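Local coordinates for protein iron transport multicopper oxidase FET3 (Saccharomyces cerevisiae, PDB 1ZPU) that oxidises ferrous to ferric iron with dioxygen using four copper ions, supplying the permease FTR1 for high-affinity iron uptake in yeast, at residues F394-R408 with D437-F451. Residues are numbered along the deposited sequence; the frame is centred on the assembly and turned at random.
Sequences FHLHGHAFQTIQRDR and DTLYVRPQSNFVIRF. With CU1 (copper (I) ion), chain B; CU1 (copper (I) ion), chain C.
Phe401 and Ile449 meet in the middle of a cupredoxin β-sandwich, the third plastocyanin-like domain of this multicopper oxidase, where two strands of one sheet face two of the other. It illustrates how a sandwich packs apolar side chains between its sheets while polar bonds join them farther out. Ile449 sets CD1 over one face of the Phe401 ring in a CH-pi contact, 4.0 Å from its centroid, while Leu439 CB, from the opposing sheet, sits at the ring's edge. Farther along, the two methyls of Leu439 reach tip to tip toward Thr403, and Phe394 brings its edge against Val441 CG2. Toward the copper-binding His395 and His397, Leu396 CD2 lies over one face of the Phe451 ring.

Strand 401-406 runs antiparallel to strand 446-451, with a classic β bulge in which Ile404 N and Gln405 N share Val448 O. In the other sheet, Phe394 exchanges two backbone hydrogen bonds with Leu439. Next to it, His395 turns its ring with CG anti to the backbone N (chi1 161°), giving ND1 to Asp437 O from above the carbonyl plane at 2.7 Å and NE2 to the type 2 copper, which His60 also binds. The same Asp437 O takes Leu396 N; the ND1 bond and the copper bond at NE2 together probably restrict rotation of the imidazole.

Toward the far end, Arg406 bends at chi2 and chi3 to lay its guanidinium flat on the Tyr440 ring, planes 17° apart, with Leu439 CD1 over the other face. Salt bridges to Asp298 and Asp299 take its terminal nitrogens; Asp298 also pairs with Arg442. A leucine at Arg406 would probably leave Asp299 without this charged mate and the Tyr440 face without its cation. Within the guanidinium plane, Arg406 NE donates to Tyr440 O at 3.0 Å, tying the two sheets together.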
ATOM      1  N   PHE A 394      -5.877   5.094   0.854  1.00 68.77           N
ATOM      2  CA  PHE A 394      -5.905   4.286   2.050  1.00 68.56           C
ATOM      3  C   PHE A 394      -5.946   2.824   1.698  1.00 68.74           C
ATOM      4  O   PHE A 394      -6.589   2.421   0.729  1.00 68.69           O
ATOM      5  CB  PHE A 394      -7.072   4.666   2.956  1.00 68.42           C
ATOM      6  CG  PHE A 394      -6.914   6.011   3.584  1.00 68.18           C
ATOM      7  CD1 PHE A 394      -7.453   7.139   2.984  1.00 67.17           C
ATOM      8  CD2 PHE A 394      -6.180   6.161   4.755  1.00 68.01           C
ATOM      9  CE1 PHE A 394      -7.278   8.393   3.551  1.00 66.62           C
ATOM     10  CE2 PHE A 394      -6.012   7.425   5.328  1.00 67.49           C
ATOM     11  CZ  PHE A 394      -6.572   8.536   4.722  1.00 66.61           C
ATOM     12  N   HIS A 395      -5.236   2.037   2.498  1.00 68.71           N
ATOM     13  CA  HIS A 395      -5.106   0.631   2.254  1.00 68.54           C
ATOM     14  C   HIS A 395      -5.451  -0.147   3.523  1.00 68.92           C
ATOM     15  O   HIS A 395      -5.162   0.309   4.646  1.00 69.03           O
ATOM     16  CB  HIS A 395      -3.706   0.319   1.732  1.00 68.21           C
ATOM     17  CG  HIS A 395      -3.315  -1.118   1.875  1.00 68.47           C
ATOM     18  ND1 HIS A 395      -3.953  -2.135   1.197  1.00 67.76           N
ATOM     19  CD2 HIS A 395      -2.376  -1.710   2.648  1.00 67.70           C
ATOM     20  CE1 HIS A 395      -3.413  -3.287   1.536  1.00 67.48           C
ATOM     21  NE2 HIS A 395      -2.454  -3.058   2.414  1.00 67.39           N
ATOM     22  N   LEU A 396      -6.088  -1.309   3.328  1.00 68.86           N
ATOM     23  CA  LEU A 396      -6.534  -2.152   4.421  1.00 68.91           C
ATOM     24  C   LEU A 396      -5.887  -3.517   4.355  1.00 69.05           C
ATOM     25  O   LEU A 396      -6.048  -4.232   3.366  1.00 69.42           O
ATOM     26  CB  LEU A 396      -8.055  -2.300   4.390  1.00 68.91           C
ATOM     27  CG  LEU A 396      -8.742  -3.225   5.412  1.00 69.20           C
ATOM     28  CD1 LEU A 396      -8.631  -2.714   6.862  1.00 67.55           C
ATOM     29  CD2 LEU A 396     -10.206  -3.433   5.014  1.00 68.73           C
ATOM     30  N   HIS A 397      -5.158  -3.885   5.409  1.00 69.13           N
ATOM     31  CA  HIS A 397      -4.528  -5.204   5.489  1.00 69.02           C
ATOM     32  C   HIS A 397      -5.587  -6.282   5.713  1.00 69.11           C
ATOM     33  O   HIS A 397      -6.645  -6.002   6.286  1.00 69.12           O
ATOM     34  CB  HIS A 397      -3.529  -5.250   6.630  1.00 68.71           C
ATOM     35  CG  HIS A 397      -2.265  -4.496   6.369  1.00 68.95           C
ATOM     36  ND1 HIS A 397      -1.021  -5.066   6.514  1.00 68.88           N
ATOM     37  CD2 HIS A 397      -2.049  -3.213   5.990  1.00 69.75           C
ATOM     38  CE1 HIS A 397      -0.094  -4.168   6.235  1.00 69.68           C
ATOM     39  NE2 HIS A 397      -0.691  -3.035   5.913  1.00 69.03           N
ATOM     40  N   GLY A 398      -5.309  -7.499   5.239  1.00 69.02           N
ATOM     41  CA  GLY A 398      -6.144  -8.666   5.526  1.00 69.08           C
ATOM     42  C   GLY A 398      -7.444  -8.838   4.747  1.00 69.17           C
ATOM     43  O   GLY A 398      -8.095  -9.874   4.857  1.00 69.32           O
ATOM     44  N   HIS A 399      -7.832  -7.832   3.971  1.00 69.06           N
ATOM     45  CA  HIS A 399      -9.099  -7.871   3.240  1.00 69.07           C
ATOM     46  C   HIS A 399      -9.047  -7.131   1.904  1.00 69.15           C
ATOM     47  O   HIS A 399      -8.251  -6.205   1.710  1.00 69.43           O
ATOM     48  CB  HIS A 399     -10.219  -7.230   4.056  1.00 68.95           C
ATOM     49  CG  HIS A 399     -10.445  -7.849   5.396  1.00 69.15           C
ATOM     50  ND1 HIS A 399     -11.213  -8.975   5.573  1.00 69.66           N
ATOM     51  CD2 HIS A 399     -10.037  -7.470   6.631  1.00 69.70           C
ATOM     52  CE1 HIS A 399     -11.253  -9.277   6.859  1.00 70.51           C
ATOM     53  NE2 HIS A 399     -10.549  -8.377   7.523  1.00 69.49           N
ATOM     54  N   ALA A 400      -9.907  -7.552   0.987  1.00 69.06           N
ATOM     55  CA  ALA A 400     -10.314  -6.716  -0.127  1.00 69.08           C
ATOM     56  C   ALA A 400     -11.723  -6.228   0.215  1.00 69.12           C
ATOM     57  O   ALA A 400     -12.634  -7.031   0.412  1.00 69.29           O
ATOM     58  CB  ALA A 400     -10.315  -7.509  -1.410  1.00 68.88           C
ATOM     59  N   PHE A 401     -11.903  -4.917   0.313  1.00 69.07           N
ATOM     60  CA  PHE A 401     -13.187  -4.363   0.746  1.00 69.08           C
ATOM     61  C   PHE A 401     -14.108  -3.994  -0.409  1.00 69.03           C
ATOM     62  O   PHE A 401     -13.665  -3.854  -1.542  1.00 68.95           O
ATOM     63  CB  PHE A 401     -12.959  -3.135   1.621  1.00 69.21           C
ATOM     64  CG  PHE A 401     -11.949  -2.195   1.069  1.00 69.26           C
ATOM     65  CD1 PHE A 401     -10.660  -2.180   1.572  1.00 70.08           C
ATOM     66  CD2 PHE A 401     -12.276  -1.336   0.030  1.00 69.93           C
ATOM     67  CE1 PHE A 401      -9.702  -1.316   1.053  1.00 70.62           C
ATOM     68  CE2 PHE A 401     -11.334  -0.467  -0.500  1.00 70.33           C
ATOM     69  CZ  PHE A 401     -10.043  -0.452   0.012  1.00 70.20           C
ATOM     70  N   GLN A 402     -15.390  -3.832  -0.106  1.00 69.16           N
ATOM     71  CA  GLN A 402     -16.364  -3.313  -1.070  1.00 69.44           C
ATOM     72  C   GLN A 402     -16.380  -1.790  -1.009  1.00 69.32           C
ATOM     73  O   GLN A 402     -16.563  -1.210   0.063  1.00 69.41           O
ATOM     74  CB  GLN A 402     -17.780  -3.841  -0.785  1.00 69.25           C
ATOM     75  CG  GLN A 402     -17.887  -5.355  -0.743  1.00 69.79           C
ATOM     76  CD  GLN A 402     -19.320  -5.872  -0.745  1.00 70.45           C
ATOM     77  OE1 GLN A 402     -20.247  -5.192  -0.300  1.00 71.59           O
ATOM     78  NE2 GLN A 402     -19.505  -7.106  -1.236  1.00 72.00           N
ATOM     79  N   THR A 403     -16.189  -1.144  -2.156  1.00 69.21           N
ATOM     80  CA  THR A 403     -16.268   0.305  -2.244  1.00 69.22           C
ATOM     81  C   THR A 403     -17.686   0.689  -2.594  1.00 69.14           C
ATOM     82  O   THR A 403     -18.119   0.510  -3.735  1.00 69.35           O
ATOM     83  CB  THR A 403     -15.346   0.848  -3.343  1.00 69.30           C
ATOM     84  OG1 THR A 403     -14.011   0.365  -3.141  1.00 70.14           O
ATOM     85  CG2 THR A 403     -15.329   2.361  -3.314  1.00 69.25           C
ATOM     86  N   ILE A 404     -18.415   1.220  -1.623  1.00 69.02           N
ATOM     87  CA  ILE A 404     -19.838   1.517  -1.836  1.00 68.90           C
ATOM     88  C   ILE A 404     -20.145   3.006  -2.066  1.00 68.95           C
ATOM     89  O   ILE A 404     -21.167   3.348  -2.671  1.00 69.05           O
ATOM     90  CB  ILE A 404     -20.730   0.922  -0.729  1.00 68.70           C
ATOM     91  CG1 ILE A 404     -20.498   1.638   0.593  1.00 68.55           C
ATOM     92  CG2 ILE A 404     -20.463  -0.570  -0.576  1.00 68.52           C
ATOM     93  CD1 ILE A 404     -21.621   1.456   1.549  1.00 69.01           C
ATOM     94  N   GLN A 405     -19.268   3.884  -1.575  1.00 68.92           N
ATOM     95  CA  GLN A 405     -19.292   5.312  -1.935  1.00 68.87           C
ATOM     96  C   GLN A 405     -17.895   5.910  -1.938  1.00 68.98           C
ATOM     97  O   GLN A 405     -17.084   5.621  -1.059  1.00 69.19           O
ATOM     98  CB  GLN A 405     -20.202   6.144  -1.015  1.00 68.78           C
ATOM     99  CG  GLN A 405     -20.072   7.659  -1.257  1.00 68.53           C
ATOM    100  CD  GLN A 405     -21.217   8.489  -0.696  1.00 68.57           C
ATOM    101  OE1 GLN A 405     -22.392   8.259  -1.007  1.00 68.62           O
ATOM    102  NE2 GLN A 405     -20.872   9.485   0.111  1.00 67.15           N
ATOM    103  N   ARG A 406     -17.624   6.734  -2.944  1.00 68.92           N
ATOM    104  CA  ARG A 406     -16.416   7.531  -2.995  1.00 68.62           C
ATOM    105  C   ARG A 406     -16.735   8.859  -3.675  1.00 68.71           C
ATOM    106  O   ARG A 406     -16.695   8.967  -4.905  1.00 68.78           O
ATOM    107  CB  ARG A 406     -15.315   6.801  -3.751  1.00 68.35           C
ATOM    108  CG  ARG A 406     -14.030   7.601  -3.784  1.00 68.60           C
ATOM    109  CD  ARG A 406     -13.495   7.665  -5.177  1.00 68.46           C
ATOM    110  NE  ARG A 406     -12.284   6.886  -5.247  1.00 69.32           N
ATOM    111  CZ  ARG A 406     -11.910   6.152  -6.282  1.00 70.97           C
ATOM    112  NH1 ARG A 406     -12.672   6.082  -7.368  1.00 69.00           N
ATOM    113  NH2 ARG A 406     -10.753   5.475  -6.212  1.00 74.00           N
ATOM    114  N   ASP A 407     -17.038   9.867  -2.865  1.00 68.79           N
ATOM    115  CA  ASP A 407     -17.594  11.129  -3.357  1.00 68.96           C
ATOM    116  C   ASP A 407     -16.609  11.908  -4.256  1.00 69.01           C
ATOM    117  O   ASP A 407     -15.412  11.604  -4.288  1.00 69.09           O
ATOM    118  CB  ASP A 407     -18.093  11.964  -2.163  1.00 68.71           C
ATOM    119  CG  ASP A 407     -19.252  12.892  -2.519  1.00 68.92           C
ATOM    120  OD1 ASP A 407     -19.640  12.990  -3.702  1.00 68.89           O
ATOM    121  OD2 ASP A 407     -19.782  13.543  -1.592  1.00 69.22           O
ATOM    122  N   ARG A 408     -17.136  12.895  -4.985  1.00 69.02           N
ATOM    123  CA  ARG A 408     -16.383  13.728  -5.934  1.00 68.95           C
ATOM    124  C   ARG A 408     -15.365  14.631  -5.244  1.00 69.24           C
ATOM    125  O   ARG A 408     -15.384  14.773  -4.022  1.00 69.36           O
ATOM    126  CB  ARG A 408     -17.346  14.612  -6.737  1.00 68.87           C
ATOM    127  CG  ARG A 408     -17.985  15.754  -5.928  1.00 68.53           C
ATOM    128  CD  ARG A 408     -18.936  16.574  -6.769  1.00 68.37           C
ATOM    129  NE  ARG A 408     -19.594  17.649  -6.025  1.00 67.64           N
ATOM    130  CZ  ARG A 408     -19.102  18.876  -5.846  1.00 67.21           C
ATOM    131  NH1 ARG A 408     -17.916  19.212  -6.327  1.00 66.99           N
ATOM    132  NH2 ARG A 408     -19.796  19.779  -5.166  1.00 66.55           N
ATOM    133  N   ASP A 437      -8.002  -3.436  -2.419  1.00 69.49           N
ATOM    134  CA  ASP A 437      -7.349  -3.271  -1.123  1.00 69.69           C
ATOM    135  C   ASP A 437      -6.825  -1.859  -0.889  1.00 69.67           C
ATOM    136  O   ASP A 437      -6.407  -1.518   0.213  1.00 69.84           O
ATOM    137  CB  ASP A 437      -6.270  -4.339  -0.886  1.00 69.97           C
ATOM    138  CG  ASP A 437      -5.121  -4.252  -1.876  1.00 71.09           C
ATOM    139  OD1 ASP A 437      -4.794  -5.314  -2.452  1.00 72.34           O
ATOM    140  OD2 ASP A 437      -4.544  -3.145  -2.067  1.00 70.33           O
ATOM    141  N   THR A 438      -6.863  -1.032  -1.922  1.00 69.57           N
ATOM    142  CA  THR A 438      -6.317   0.308  -1.813  1.00 69.28           C
ATOM    143  C   THR A 438      -7.194   1.242  -2.632  1.00 69.03           C
ATOM    144  O   THR A 438      -7.474   0.978  -3.792  1.00 68.72           O
ATOM    145  CB  THR A 438      -4.836   0.331  -2.273  1.00 69.60           C
ATOM    146  OG1 THR A 438      -4.113  -0.716  -1.596  1.00 70.06           O
ATOM    147  CG2 THR A 438      -4.178   1.678  -1.996  1.00 69.02           C
ATOM    148  N   LEU A 439      -7.619   2.330  -1.994  1.00 68.97           N
ATOM    149  CA  LEU A 439      -8.633   3.228  -2.520  1.00 68.79           C
ATOM    150  C   LEU A 439      -8.313   4.649  -2.095  1.00 68.89           C
ATOM    151  O   LEU A 439      -7.966   4.872  -0.955  1.00 69.23           O
ATOM    152  CB  LEU A 439     -10.004   2.833  -1.963  1.00 68.40           C
ATOM    153  CG  LEU A 439     -11.233   3.648  -2.368  1.00 68.13           C
ATOM    154  CD1 LEU A 439     -11.800   3.179  -3.716  1.00 67.72           C
ATOM    155  CD2 LEU A 439     -12.297   3.604  -1.273  1.00 66.50           C
ATOM    156  N   TYR A 440      -8.440   5.605  -3.011  1.00 69.03           N
ATOM    157  CA  TYR A 440      -8.210   7.005  -2.688  1.00 69.01           C
ATOM    158  C   TYR A 440      -9.497   7.767  -2.334  1.00 69.19           C
ATOM    159  O   TYR A 440     -10.542   7.548  -2.947  1.00 69.23           O
ATOM    160  CB  TYR A 440      -7.453   7.723  -3.825  1.00 69.07           C
ATOM    161  CG  TYR A 440      -8.190   7.904  -5.156  1.00 68.93           C
ATOM    162  CD1 TYR A 440      -9.130   8.915  -5.323  1.00 69.63           C
ATOM    163  CD2 TYR A 440      -7.912   7.093  -6.246  1.00 68.39           C
ATOM    164  CE1 TYR A 440      -9.798   9.096  -6.534  1.00 69.61           C
ATOM    165  CE2 TYR A 440      -8.548   7.268  -7.454  1.00 68.32           C
ATOM    166  CZ  TYR A 440      -9.500   8.270  -7.598  1.00 69.29           C
ATOM    167  OH  TYR A 440     -10.157   8.465  -8.802  1.00 68.95           O
ATOM    168  N   VAL A 441      -9.410   8.646  -1.332  1.00 69.17           N
ATOM    169  CA  VAL A 441     -10.372   9.734  -1.165  1.00 69.01           C
ATOM    170  C   VAL A 441      -9.918  10.912  -1.989  1.00 69.15           C
ATOM    171  O   VAL A 441      -8.714  11.209  -2.053  1.00 69.37           O
ATOM    172  CB  VAL A 441     -10.423  10.323   0.250  1.00 69.01           C
ATOM    173  CG1 VAL A 441     -11.814  10.194   0.842  1.00 69.30           C
ATOM    174  CG2 VAL A 441      -9.311   9.787   1.138  1.00 69.01           C
ATOM    175  N   ARG A 442     -10.882  11.610  -2.575  1.00 69.04           N
ATOM    176  CA  ARG A 442     -10.592  12.827  -3.295  1.00 68.83           C
ATOM    177  C   ARG A 442     -10.420  13.978  -2.302  1.00 68.83           C
ATOM    178  O   ARG A 442     -10.825  13.865  -1.140  1.00 68.49           O
ATOM    179  CB  ARG A 442     -11.679  13.098  -4.344  1.00 68.77           C
ATOM    180  CG  ARG A 442     -11.607  12.125  -5.517  1.00 68.46           C
ATOM    181  CD  ARG A 442     -12.738  12.307  -6.507  1.00 68.62           C
ATOM    182  NE  ARG A 442     -12.680  11.306  -7.573  1.00 68.54           N
ATOM    183  CZ  ARG A 442     -13.549  10.308  -7.737  1.00 67.91           C
ATOM    184  NH1 ARG A 442     -14.576  10.154  -6.913  1.00 67.31           N
ATOM    185  NH2 ARG A 442     -13.387   9.456  -8.741  1.00 67.99           N
ATOM    186  N   PRO A 443      -9.772  15.074  -2.739  1.00 69.02           N
ATOM    187  CA  PRO A 443      -9.624  16.256  -1.890  1.00 69.05           C
ATOM    188  C   PRO A 443     -10.919  16.685  -1.200  1.00 69.04           C
ATOM    189  O   PRO A 443     -11.952  16.882  -1.858  1.00 69.19           O
ATOM    190  CB  PRO A 443      -9.170  17.328  -2.879  1.00 68.86           C
ATOM    191  CG  PRO A 443      -8.367  16.561  -3.856  1.00 68.79           C
ATOM    192  CD  PRO A 443      -9.108  15.271  -4.042  1.00 68.96           C
ATOM    193  N   GLN A 444     -10.845  16.803   0.123  1.00 68.92           N
ATOM    194  CA  GLN A 444     -11.938  17.296   0.956  1.00 68.62           C
ATOM    195  C   GLN A 444     -13.225  16.475   0.816  1.00 68.80           C
ATOM    196  O   GLN A 444     -14.315  16.961   1.103  1.00 68.96           O
ATOM    197  CB  GLN A 444     -12.202  18.778   0.673  1.00 68.50           C
ATOM    198  CG  GLN A 444     -10.979  19.686   0.791  1.00 68.03           C
ATOM    199  CD  GLN A 444     -11.353  21.142   1.078  1.00 67.67           C
ATOM    200  OE1 GLN A 444     -10.963  21.700   2.108  1.00 67.00           O
ATOM    201  NE2 GLN A 444     -12.125  21.753   0.178  1.00 66.19           N
ATOM    202  N   SER A 445     -13.093  15.221   0.398  1.00 68.93           N
ATOM    203  CA  SER A 445     -14.258  14.386   0.131  1.00 68.95           C
ATOM    204  C   SER A 445     -14.412  13.245   1.137  1.00 69.14           C
ATOM    205  O   SER A 445     -13.951  13.341   2.268  1.00 69.42           O
ATOM    206  CB  SER A 445     -14.223  13.869  -1.307  1.00 68.80           C
ATOM    207  OG  SER A 445     -15.529  13.533  -1.733  1.00 68.03           O
ATOM    208  N   ASN A 446     -15.085  12.176   0.724  1.00 69.15           N
ATOM    209  CA  ASN A 446     -15.363  11.055   1.610  1.00 69.05           C
ATOM    210  C   ASN A 446     -15.449   9.746   0.859  1.00 69.00           C
ATOM    211  O   ASN A 446     -15.628   9.732  -0.359  1.00 69.03           O
ATOM    212  CB  ASN A 446     -16.658  11.295   2.409  1.00 69.08           C
ATOM    213  CG  ASN A 446     -17.866  11.571   1.518  1.00 69.20           C
ATOM    214  OD1 ASN A 446     -18.477  10.654   0.965  1.00 69.92           O
ATOM    215  ND2 ASN A 446     -18.222  12.836   1.389  1.00 68.72           N
ATOM    216  N   PHE A 447     -15.301   8.648   1.587  1.00 68.99           N
ATOM    217  CA  PHE A 447     -15.641   7.344   1.049  1.00 68.97           C
ATOM    218  C   PHE A 447     -16.199   6.417   2.113  1.00 69.02           C
ATOM    219  O   PHE A 447     -16.070   6.683   3.313  1.00 69.02           O
ATOM    220  CB  PHE A 447     -14.493   6.717   0.234  1.00 68.90           C
ATOM    221  CG  PHE A 447     -13.319   6.197   1.043  1.00 69.29           C
ATOM    222  CD1 PHE A 447     -12.018   6.493   0.643  1.00 69.97           C
ATOM    223  CD2 PHE A 447     -13.492   5.364   2.141  1.00 69.60           C
ATOM    224  CE1 PHE A 447     -10.909   5.996   1.339  1.00 69.98           C
ATOM    225  CE2 PHE A 447     -12.394   4.874   2.848  1.00 69.90           C
ATOM    226  CZ  PHE A 447     -11.101   5.186   2.439  1.00 69.79           C
ATOM    227  N   VAL A 448     -16.861   5.356   1.659  1.00 68.99           N
ATOM    228  CA  VAL A 448     -17.416   4.346   2.547  1.00 68.73           C
ATOM    229  C   VAL A 448     -17.095   2.977   1.973  1.00 68.81           C
ATOM    230  O   VAL A 448     -17.391   2.685   0.809  1.00 68.91           O
ATOM    231  CB  VAL A 448     -18.944   4.497   2.742  1.00 68.62           C
ATOM    232  CG1 VAL A 448     -19.447   3.505   3.768  1.00 68.58           C
ATOM    233  CG2 VAL A 448     -19.302   5.887   3.188  1.00 68.12           C
ATOM    234  N   ILE A 449     -16.469   2.150   2.801  1.00 68.78           N
ATOM    235  CA  ILE A 449     -16.131   0.788   2.428  1.00 68.76           C
ATOM    236  C   ILE A 449     -16.744  -0.176   3.418  1.00 68.90           C
ATOM    237  O   ILE A 449     -16.955   0.172   4.578  1.00 69.12           O
ATOM    238  CB  ILE A 449     -14.608   0.561   2.366  1.00 68.64           C
ATOM    239  CG1 ILE A 449     -13.951   0.922   3.704  1.00 68.78           C
ATOM    240  CG2 ILE A 449     -14.006   1.361   1.239  1.00 68.12           C
ATOM    241  CD1 ILE A 449     -12.494   0.482   3.809  1.00 69.24           C
ATOM    242  N   ARG A 450     -17.039  -1.385   2.945  1.00 69.05           N
ATOM    243  CA  ARG A 450     -17.594  -2.444   3.779  1.00 68.96           C
ATOM    244  C   ARG A 450     -16.896  -3.769   3.529  1.00 69.02           C
ATOM    245  O   ARG A 450     -16.511  -4.080   2.397  1.00 69.02           O
ATOM    246  CB  ARG A 450     -19.092  -2.602   3.530  1.00 68.90           C
ATOM    247  CG  ARG A 450     -19.926  -1.555   4.202  1.00 68.65           C
ATOM    248  CD  ARG A 450     -21.374  -1.921   4.112  1.00 68.82           C
ATOM    249  NE  ARG A 450     -22.185  -0.716   4.077  1.00 69.11           N
ATOM    250  CZ  ARG A 450     -23.474  -0.680   3.775  1.00 69.32           C
ATOM    251  NH1 ARG A 450     -24.128  -1.796   3.482  1.00 69.68           N
ATOM    252  NH2 ARG A 450     -24.108   0.478   3.766  1.00 69.38           N
ATOM    253  N   PHE A 451     -16.742  -4.542   4.601  1.00 69.00           N
ATOM    254  CA  PHE A 451     -16.162  -5.882   4.536  1.00 69.01           C
ATOM    255  C   PHE A 451     -16.646  -6.729   5.706  1.00 69.07           C
ATOM    256  O   PHE A 451     -17.068  -6.190   6.722  1.00 69.36           O
ATOM    257  CB  PHE A 451     -14.622  -5.828   4.500  1.00 68.74           C
ATOM    258  CG  PHE A 451     -13.988  -5.357   5.788  1.00 68.02           C
ATOM    259  CD1 PHE A 451     -13.470  -6.271   6.695  1.00 67.66           C
ATOM    260  CD2 PHE A 451     -13.895  -4.003   6.082  1.00 66.92           C
ATOM    261  CE1 PHE A 451     -12.882  -5.840   7.871  1.00 67.62           C
ATOM    262  CE2 PHE A 451     -13.301  -3.568   7.251  1.00 66.65           C
ATOM    263  CZ  PHE A 451     -12.794  -4.483   8.146  1.00 67.31           C
TER
HETATM  264 CU   CU1 B1004      -0.991  -4.448   2.780  1.00100.00          CU
HETATM  265 CU   CU1 C1002       0.513  -1.281   5.719  1.00 87.41          CU